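Local coordinates for D-alanyl-D-alanine carboxypeptidase (Penicillin binding protein) family protein (Francisella tularensis subsp. tularensis, PDB 6OSU) that probably removes the terminal D-alanine from peptidoglycan precursor peptides, as a serine-type D-alanyl-D-alanine carboxypeptidase of the penicillin-binding protein family, at residues K67-Y72 with N148-A153; D296-I301 with Y328-L333; S302-T307 with S315-L320. All coordinates share one frame; numbering follows the deposited sequence.

Contact 1: residues K67-Y72 with N148-A153; sequences KIMTSY and NQTAKA
Met69 and Ala151 have the nearest CA atoms across the contact, 7.9 Å apart, where helical segments 67-72 and 148-153 pass at 89° with axes 10.6 Å apart. That separation leaves the bridging to side chains, chiefly Met69. Met69 points its CB toward the second helix; with CG anti to the backbone N (chi1 173°) and bends at chi2 and chi3, the thioether comes to lie against it. The methyl CE settles on Ala151, 3.7 Å from the backbone N of Ala151 and 3.8 Å from its CB, while Met69 SD lies 3.8 Å from Thr150 CG2. The same Thr150 methyl also meets the Tyr72 ring, with CG2 3.8 Å from Tyr72 CE2, approaching obliquely to the ring. Thr150 thus turns its methyl into the contact between sulfur and ring, and its OG1 hydrogen-bonds to Leu146 O one turn back in its own helix. No hydrogen bond joins the segments; the touching groups are nearly all apolar. Tyr72 OH and Ser185 OG share a hydrogen bond at the far end of the side chain, and the Tyr72 ring meets that of Phe190 edge-to-face. Helix 66-79 carries Lys67, the predicted proton acceptor, hydrogen-bonded to Ser64 and Asn126; helix 140-154 covers the Met69 side, helix 176-189 packs on Ile68 and Tyr72, and strand 274-282 meets Lys67 and Ile68.

Contact 2: residues D296-I301 with Y328-L333; sequences DGERFI and YENVLL
Glu298 and Asn330 meet across the contact with carboxylate and amide planes 71° apart, so the two flat groups are strongly twisted rather than stacked. Glu298 reaches across because its CG is anti to the backbone N (chi1 -172°) and the chain then bends at chi2, bringing the carboxylate to the amide group. The Asn330 amide is probably turned over in the model, and no bond is assigned to it; the link the geometry supports runs through a water to its backbone: Asn330 N donates to the water at 2.7 Å, and that water donates a weak bond to Glu298 OE1 at 2.9 Å. Beside this polar pair lies an apolar one, with Phe300 CZ 4.0 Å from Tyr328 CB. The methylene lies obliquely to the Phe300 ring, and the two side chains cross at about a right angle.

In the next shell, Arg46 forms a salt bridge to Glu298 OE1 through NH2, giving that oxygen a second partner besides the water. Asp44 brings a like charge close to Glu298 OE2, which Arg46 probably helps to offset. Phe300 is backed by Ala324 and Leu325 of helix 310-327, and Tyr328 packs on Thr367 and Pro369.

The backbones do not pair: strands 298-301 and 328-333 are inclined at 118°, with axes 8.6 Å apart. Strand 298-307 belongs to the five-stranded antiparallel sheet, whereas 328-334 pairs with 364-369. The contact is therefore a side-chain and water-mediated junction between the S11 peptidase domain and the beta-rich C-terminal domain characteristic of PBP5-type carboxypeptidases.

Contact 3: residues S302-T307 with S315-L320; sequences SVVLGT and SESAKL
Val304 and Ser317 are brought together by matching first torsions: Val304 CG2 and Ser317 OG each stand anti to the carbonyl carbon of their own residue, beside the backbone N, with chi1 -68° at Ser317. Val304 CG2 consequently lies 3.3 Å from Ser317 OG, and the same methyl touches Leu320 CD1 at 3.7 Å, the two branched side chains crossing obliquely. One valine methyl therefore meets two residues almost a helical turn apart. At the start of segment 302-307, Ser302 OG rests 3.6 Å from Leu320 CB, its polar need met by a hydrogen bond with Thr42 OG1. At the other end, the side chains of Thr307 and Glu316 come from opposite directions, with Thr307 CG2 3.8 Å from Glu316 OE1, which also takes a weak hydrogen bond from Ala37 N. Thr307 OG1 instead hydrogen-bonds to the carbonyls of Tyr287 and Ser309.

Direct hydrogen bonds between the segments are absent, but a water spans them, donating to Ser317 OG at 2.7 Å and, weakly, to Ser302 O at 3.1 Å. Ser317 OG also hydrogen-bonds to Arg313 O.

The axes run 8.6 Å apart at 150°, so segment 315-320, on helix 310-327, runs roughly antiparallel to segment 302-307. Strand 298-307 lies between 39-44 and 288-295 in the antiparallel sheet; Leu320 packs on Trp40 and Ser317 on Leu289, while Val303, directed away from segment 315-320, meets helix 176-189.

Overall arrangement
From the N terminus, contact 1 closes first, bringing helix 140-154 back onto helix 66-79 across a largely helical stretch, and is complete before the others begin. The turn and first residues of strand 298-307 then open contact 2, and the rest of the strand opens contact 3. Helix 310-327 closes contact 3 by folding back on that strand; strand 328-334 follows and closes contact 2, so the smaller loop sits wholly within the larger. With centres 20 Å apart, contact 2 ties the sheet to the C-terminal domain and contact 3 ties it to helix 310-327. Contact 1 joins helices about 7 Å from contact 3 at the nearest atoms, without touching it.

Contact 1: residues K67-Y72 with N148-A153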
loop_
_atom_site.group_PDB
_atom_site.type_symbol
_atom_site.label_atom_id
_atom_site.label_comp_id
_atom_site.label_asym_id
_atom_site.label_seq_id
_atom_site.Cartn_x
_atom_site.Cartn_y
_atom_site.Cartn_z
ATOM N N LYS A 67 11.067 2.395 8.448
ATOM C CA LYS A 67 10.676 3.801 8.497
ATOM C C LYS A 67 9.205 4.012 8.166
ATOM O O LYS A 67 8.649 5.060 8.513
ATOM C CB LYS A 67 11.538 4.627 7.539
ATOM C CG LYS A 67 13.001 4.752 7.943
ATOM C CD LYS A 67 13.715 5.766 7.063
ATOM C CE LYS A 67 15.152 5.994 7.513
ATOM N NZ LYS A 67 16.027 4.795 7.319
ATOM N N ILE A 68 8.560 3.050 7.501
ATOM C CA ILE A 68 7.132 3.186 7.232
ATOM C C ILE A 68 6.343 3.135 8.530
ATOM O O ILE A 68 5.399 3.911 8.731
ATOM C CB ILE A 68 6.658 2.104 6.247
ATOM C CG1 ILE A 68 7.393 2.233 4.913
ATOM C CG2 ILE A 68 5.155 2.202 6.036
ATOM C CD1 ILE A 68 7.067 1.126 3.943
ATOM N N MET A 69 6.712 2.218 9.431
ATOM C CA MET A 69 6.039 2.149 10.724
ATOM C C MET A 69 6.296 3.407 11.539
ATOM O O MET A 69 5.380 3.936 12.181
ATOM C CB MET A 69 6.491 0.913 11.499
ATOM C CG MET A 69 5.945 0.870 12.918
ATOM S SD MET A 69 4.141 0.853 12.945
ATOM C CE MET A 69 3.816 -0.882 12.640
ATOM N N THR A 70 7.535 3.902 11.528
ATOM C CA THR A 70 7.828 5.145 12.234
ATOM C C THR A 70 6.987 6.285 11.678
ATOM O O THR A 70 6.367 7.042 12.433
ATOM C CB THR A 70 9.320 5.471 12.138
ATOM O OG1 THR A 70 10.081 4.392 12.698
ATOM C CG2 THR A 70 9.638 6.747 12.904
ATOM N N SER A 71 6.931 6.401 10.351
ATOM C CA SER A 71 6.078 7.409 9.732
ATOM C C SER A 71 4.606 7.148 10.026
ATOM O O SER A 71 3.820 8.089 10.183
ATOM C CB SER A 71 6.324 7.440 8.225
ATOM O OG SER A 71 5.468 8.378 7.599
ATOM N N TYR A 72 4.214 5.872 10.092
ATOM C CA TYR A 72 2.836 5.524 10.434
ATOM C C TYR A 72 2.451 6.093 11.796
ATOM O O TYR A 72 1.378 6.685 11.957
ATOM C CB TYR A 72 2.676 4.002 10.418
ATOM C CG TYR A 72 1.270 3.493 10.651
ATOM C CD1 TYR A 72 0.453 3.150 9.582
ATOM C CD2 TYR A 72 0.767 3.337 11.940
ATOM C CE1 TYR A 72 -0.829 2.677 9.785
ATOM C CE2 TYR A 72 -0.513 2.865 12.155
ATOM C CZ TYR A 72 -1.306 2.536 11.076
ATOM O OH TYR A 72 -2.580 2.068 11.287
ATOM N N ASN A 148 6.373 -1.919 17.949
ATOM C CA ASN A 148 6.018 -3.334 18.007
ATOM C C ASN A 148 4.592 -3.543 18.510
ATOM O O ASN A 148 3.918 -4.485 18.076
ATOM C CB ASN A 148 7.027 -4.086 18.877
ATOM C CG ASN A 148 8.394 -4.193 18.216
ATOM O OD1 ASN A 148 8.493 -4.385 17.004
ATOM N ND2 ASN A 148 9.449 -4.054 19.006
ATOM N N GLN A 149 4.112 -2.681 19.411
ATOM C CA GLN A 149 2.711 -2.742 19.819
ATOM C C GLN A 149 1.792 -2.384 18.662
ATOM O O GLN A 149 0.780 -3.054 18.426
ATOM C CB GLN A 149 2.455 -1.801 20.994
ATOM C CG GLN A 149 3.145 -2.183 22.279
ATOM C CD GLN A 149 3.046 -1.086 23.317
ATOM O OE1 GLN A 149 3.972 -0.870 24.099
ATOM N NE2 GLN A 149 1.922 -0.375 23.324
ATOM N N THR A 150 2.120 -1.311 17.941
ATOM C CA THR A 150 1.305 -0.901 16.805
ATOM C C THR A 150 1.272 -1.987 15.737
ATOM O O THR A 150 0.233 -2.221 15.108
ATOM C CB THR A 150 1.839 0.413 16.230
ATOM O OG1 THR A 150 1.774 1.435 17.235
ATOM C CG2 THR A 150 1.019 0.850 15.024
ATOM N N ALA A 151 2.397 -2.676 15.531
ATOM C CA ALA A 151 2.432 -3.755 14.552
ATOM C C ALA A 151 1.472 -4.876 14.934
ATOM O O ALA A 151 0.746 -5.396 14.079
ATOM C CB ALA A 151 3.858 -4.285 14.406
ATOM N N LYS A 152 1.446 -5.254 16.218
ATOM C CA LYS A 152 0.494 -6.264 16.670
ATOM C C LYS A 152 -0.942 -5.801 16.457
ATOM O O LYS A 152 -1.813 -6.598 16.088
ATOM C CB LYS A 152 0.721 -6.595 18.149
ATOM C CG LYS A 152 2.099 -7.153 18.489
ATOM C CD LYS A 152 2.258 -8.608 18.072
ATOM C CE LYS A 152 3.607 -9.155 18.525
ATOM N NZ LYS A 152 3.791 -10.597 18.188
ATOM N N ALA A 153 -1.205 -4.511 16.674
ATOM C CA ALA A 153 -2.567 -4.001 16.551
ATOM C C ALA A 153 -3.045 -3.986 15.104
ATOM O O ALA A 153 -4.234 -4.208 14.844
ATOM C CB ALA A 153 -2.658 -2.600 17.152
#

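Contact 2: residues D296-I301 with Y328-L333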
loop_
_atom_site.group_PDB
_atom_site.type_symbol
_atom_site.label_atom_id
_atom_site.label_comp_id
_atom_site.label_asym_id
_atom_site.label_seq_id
_atom_site.Cartn_x
_atom_site.Cartn_y
_atom_site.Cartn_z
ATOM N N ASP A 296 -7.262 4.489 -12.693
ATOM C CA ASP A 296 -8.715 4.454 -12.851
ATOM C C ASP A 296 -9.383 3.788 -11.644
ATOM O O ASP A 296 -10.055 2.758 -11.747
ATOM C CB ASP A 296 -9.107 3.767 -14.165
ATOM C CG ASP A 296 -10.584 3.914 -14.481
ATOM O OD1 ASP A 296 -11.281 2.884 -14.602
ATOM O OD2 ASP A 296 -11.049 5.066 -14.610
ATOM N N GLY A 297 -9.168 4.401 -10.481
ATOM C CA GLY A 297 -9.842 4.006 -9.258
ATOM C C GLY A 297 -9.328 2.713 -8.653
ATOM O O GLY A 297 -9.700 2.339 -7.535
ATOM N N GLU A 298 -8.465 2.016 -9.387
ATOM C CA GLU A 298 -7.946 0.715 -8.974
ATOM C C GLU A 298 -6.505 0.880 -8.492
ATOM O O GLU A 298 -5.601 1.157 -9.288
ATOM C CB GLU A 298 -8.040 -0.288 -10.125
ATOM C CG GLU A 298 -7.698 -1.718 -9.756
ATOM C CD GLU A 298 -8.855 -2.452 -9.094
ATOM O OE1 GLU A 298 -9.854 -1.801 -8.714
ATOM O OE2 GLU A 298 -8.762 -3.689 -8.952
ATOM N N ARG A 299 -6.297 0.722 -7.187
ATOM C CA ARG A 299 -4.986 0.856 -6.571
ATOM C C ARG A 299 -4.494 -0.500 -6.088
ATOM O O ARG A 299 -5.239 -1.256 -5.454
ATOM C CB ARG A 299 -5.012 1.832 -5.391
ATOM C CG ARG A 299 -3.752 1.771 -4.540
ATOM C CD ARG A 299 -3.846 2.621 -3.290
ATOM N NE ARG A 299 -3.996 4.037 -3.602
ATOM C CZ ARG A 299 -2.997 4.829 -3.978
ATOM N NH1 ARG A 299 -1.766 4.348 -4.094
ATOM N NH2 ARG A 299 -3.232 6.107 -4.242
ATOM N N PHE A 300 -3.233 -0.798 -6.382
ATOM C CA PHE A 300 -2.595 -2.018 -5.918
ATOM C C PHE A 300 -1.379 -1.681 -5.070
ATOM O O PHE A 300 -0.730 -0.650 -5.262
ATOM C CB PHE A 300 -2.183 -2.918 -7.089
ATOM C CG PHE A 300 -3.312 -3.734 -7.643
ATOM C CD1 PHE A 300 -3.697 -4.913 -7.024
ATOM C CD2 PHE A 300 -3.995 -3.320 -8.776
ATOM C CE1 PHE A 300 -4.740 -5.668 -7.527
ATOM C CE2 PHE A 300 -5.038 -4.070 -9.287
ATOM C CZ PHE A 300 -5.413 -5.246 -8.662
ATOM N N ILE A 301 -1.082 -2.565 -4.125
ATOM C CA ILE A 301 0.084 -2.449 -3.261
ATOM C C ILE A 301 0.984 -3.646 -3.522
ATOM O O ILE A 301 0.522 -4.794 -3.507
ATOM C CB ILE A 301 -0.329 -2.368 -1.781
ATOM C CG1 ILE A 301 -1.082 -1.061 -1.523
ATOM C CG2 ILE A 301 0.885 -2.499 -0.872
ATOM C CD1 ILE A 301 -1.880 -1.059 -0.235
ATOM N N TYR A 328 -6.759 -7.549 -13.722
ATOM C CA TYR A 328 -7.697 -7.737 -12.626
ATOM C C TYR A 328 -8.690 -6.582 -12.579
ATOM O O TYR A 328 -8.597 -5.609 -13.334
ATOM C CB TYR A 328 -6.961 -7.892 -11.292
ATOM C CG TYR A 328 -6.346 -9.259 -11.126
ATOM C CD1 TYR A 328 -7.050 -10.284 -10.510
ATOM C CD2 TYR A 328 -5.072 -9.533 -11.606
ATOM C CE1 TYR A 328 -6.501 -11.543 -10.361
ATOM C CE2 TYR A 328 -4.512 -10.792 -11.463
ATOM C CZ TYR A 328 -5.234 -11.792 -10.839
ATOM O OH TYR A 328 -4.686 -13.045 -10.694
ATOM N N GLU A 329 -9.643 -6.698 -11.659
ATOM C CA GLU A 329 -10.836 -5.868 -11.654
ATOM C C GLU A 329 -11.556 -6.069 -10.330
ATOM O O GLU A 329 -11.586 -7.188 -9.806
ATOM C CB GLU A 329 -11.748 -6.252 -12.826
ATOM C CG GLU A 329 -12.723 -5.192 -13.271
ATOM C CD GLU A 329 -13.283 -5.490 -14.650
ATOM O OE1 GLU A 329 -14.033 -6.478 -14.790
ATOM O OE2 GLU A 329 -12.953 -4.749 -15.603
ATOM N N ASN A 330 -12.119 -4.992 -9.791
ATOM C CA ASN A 330 -12.936 -5.058 -8.585
ATOM C C ASN A 330 -14.400 -5.135 -8.996
ATOM O O ASN A 330 -14.882 -4.281 -9.749
ATOM C CB ASN A 330 -12.687 -3.855 -7.674
ATOM C CG ASN A 330 -11.437 -4.013 -6.828
ATOM O OD1 ASN A 330 -10.696 -4.987 -6.970
ATOM N ND2 ASN A 330 -11.192 -3.053 -5.947
ATOM N N VAL A 331 -15.097 -6.164 -8.513
ATOM C CA VAL A 331 -16.494 -6.408 -8.848
ATOM C C VAL A 331 -17.265 -6.703 -7.568
ATOM O O VAL A 331 -16.811 -7.481 -6.721
ATOM C CB VAL A 331 -16.650 -7.576 -9.848
ATOM C CG1 VAL A 331 -18.116 -7.804 -10.171
ATOM C CG2 VAL A 331 -15.864 -7.301 -11.123
ATOM N N LEU A 332 -18.433 -6.079 -7.427
ATOM C CA LEU A 332 -19.363 -6.411 -6.350
ATOM C C LEU A 332 -20.175 -7.618 -6.803
ATOM O O LEU A 332 -21.184 -7.477 -7.494
ATOM C CB LEU A 332 -20.261 -5.225 -6.016
ATOM C CG LEU A 332 -21.250 -5.460 -4.872
ATOM C CD1 LEU A 332 -20.517 -5.546 -3.539
ATOM C CD2 LEU A 332 -22.320 -4.379 -4.837
ATOM N N LEU A 333 -19.729 -8.813 -6.413
ATOM C CA LEU A 333 -20.391 -10.031 -6.864
ATOM C C LEU A 333 -21.729 -10.244 -6.166
ATOM O O LEU A 333 -22.646 -10.833 -6.750
ATOM C CB LEU A 333 -19.477 -11.232 -6.637
ATOM C CG LEU A 333 -18.094 -11.104 -7.280
ATOM C CD1 LEU A 333 -17.149 -12.195 -6.795
ATOM C CD2 LEU A 333 -18.224 -11.145 -8.790
HETATM O O HOH W 1 -11.661 -2.557 -10.797
#

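Contact 3: residues S302-T307 with S315-L320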
loop_
_atom_site.group_PDB
_atom_site.type_symbol
_atom_site.label_atom_id
_atom_site.label_comp_id
_atom_site.label_asym_id
_atom_site.label_seq_id
_atom_site.Cartn_x
_atom_site.Cartn_y
_atom_site.Cartn_z
ATOM N N SER A 302 2.258 -3.381 -3.783
ATOM C CA SER A 302 3.241 -4.423 -4.031
ATOM C C SER A 302 4.406 -4.259 -3.072
ATOM O O SER A 302 4.863 -3.141 -2.820
ATOM C CB SER A 302 3.754 -4.385 -5.472
ATOM O OG SER A 302 2.947 -5.176 -6.323
ATOM N N VAL A 303 4.869 -5.384 -2.536
ATOM C CA VAL A 303 6.081 -5.451 -1.733
ATOM C C VAL A 303 7.004 -6.472 -2.376
ATOM O O VAL A 303 6.583 -7.598 -2.662
ATOM C CB VAL A 303 5.781 -5.833 -0.273
ATOM C CG1 VAL A 303 7.068 -5.884 0.524
ATOM C CG2 VAL A 303 4.801 -4.848 0.344
ATOM N N VAL A 304 8.250 -6.073 -2.623
ATOM C CA VAL A 304 9.282 -6.961 -3.141
ATOM C C VAL A 304 10.455 -6.914 -2.173
ATOM O O VAL A 304 10.897 -5.827 -1.784
ATOM C CB VAL A 304 9.723 -6.564 -4.563
ATOM C CG1 VAL A 304 10.932 -7.361 -4.979
ATOM C CG2 VAL A 304 8.596 -6.785 -5.554
ATOM N N LEU A 305 10.949 -8.085 -1.780
ATOM C CA LEU A 305 11.997 -8.191 -0.776
ATOM C C LEU A 305 13.150 -9.031 -1.302
ATOM O O LEU A 305 12.939 -10.082 -1.914
ATOM C CB LEU A 305 11.460 -8.817 0.520
ATOM C CG LEU A 305 10.215 -8.185 1.152
ATOM C CD1 LEU A 305 9.712 -9.044 2.302
ATOM C CD2 LEU A 305 10.488 -6.758 1.620
ATOM N N GLY A 306 14.369 -8.552 -1.068
ATOM C CA GLY A 306 15.547 -9.374 -1.260
ATOM C C GLY A 306 16.101 -9.464 -2.662
ATOM O O GLY A 306 16.859 -10.396 -2.946
ATOM N N THR A 307 15.759 -8.536 -3.552
ATOM C CA THR A 307 16.369 -8.558 -4.875
ATOM C C THR A 307 17.855 -8.230 -4.777
ATOM O O THR A 307 18.320 -7.595 -3.827
ATOM C CB THR A 307 15.685 -7.570 -5.818
ATOM O OG1 THR A 307 15.757 -6.248 -5.265
ATOM C CG2 THR A 307 14.235 -7.965 -6.033
ATOM N N SER A 315 12.536 -3.215 -11.572
ATOM C CA SER A 315 12.009 -4.003 -12.682
ATOM C C SER A 315 10.923 -4.963 -12.209
ATOM O O SER A 315 9.838 -5.032 -12.799
ATOM C CB SER A 315 13.148 -4.765 -13.364
ATOM O OG SER A 315 12.655 -5.734 -14.272
ATOM N N GLU A 316 11.190 -5.701 -11.130
ATOM C CA GLU A 316 10.262 -6.739 -10.699
ATOM C C GLU A 316 9.021 -6.152 -10.034
ATOM O O GLU A 316 7.932 -6.731 -10.142
ATOM C CB GLU A 316 10.979 -7.714 -9.768
ATOM C CG GLU A 316 12.127 -8.449 -10.451
ATOM C CD GLU A 316 12.924 -9.317 -9.501
ATOM O OE1 GLU A 316 12.317 -9.932 -8.602
ATOM O OE2 GLU A 316 14.164 -9.377 -9.649
ATOM N N SER A 317 9.154 -5.009 -9.356
ATOM C CA SER A 317 7.975 -4.355 -8.797
ATOM C C SER A 317 7.060 -3.836 -9.898
ATOM O O SER A 317 5.834 -3.967 -9.807
ATOM C CB SER A 317 8.385 -3.216 -7.866
ATOM O OG SER A 317 9.013 -3.712 -6.698
ATOM N N ALA A 318 7.636 -3.234 -10.943
ATOM C CA ALA A 318 6.815 -2.728 -12.037
ATOM C C ALA A 318 6.083 -3.863 -12.740
ATOM O O ALA A 318 4.930 -3.704 -13.159
ATOM C CB ALA A 318 7.676 -1.951 -13.031
ATOM N N LYS A 319 6.734 -5.022 -12.871
ATOM C CA LYS A 319 6.076 -6.175 -13.474
ATOM C C LYS A 319 4.849 -6.594 -12.672
ATOM O O LYS A 319 3.797 -6.898 -13.247
ATOM C CB LYS A 319 7.063 -7.337 -13.599
ATOM C CG LYS A 319 6.406 -8.668 -13.927
ATOM C CD LYS A 319 6.888 -9.230 -15.255
ATOM C CE LYS A 319 8.041 -10.202 -15.063
ATOM N NZ LYS A 319 8.593 -10.665 -16.364
ATOM N N LEU A 320 4.960 -6.605 -11.341
ATOM C CA LEU A 320 3.826 -6.990 -10.505
ATOM C C LEU A 320 2.691 -5.978 -10.604
ATOM O O LEU A 320 1.525 -6.354 -10.770
ATOM C CB LEU A 320 4.271 -7.147 -9.051
ATOM C CG LEU A 320 5.247 -8.275 -8.728
ATOM C CD1 LEU A 320 5.652 -8.205 -7.267
ATOM C CD2 LEU A 320 4.637 -9.631 -9.048
HETATM O O HOH W 2 7.340 -3.279 -4.672
#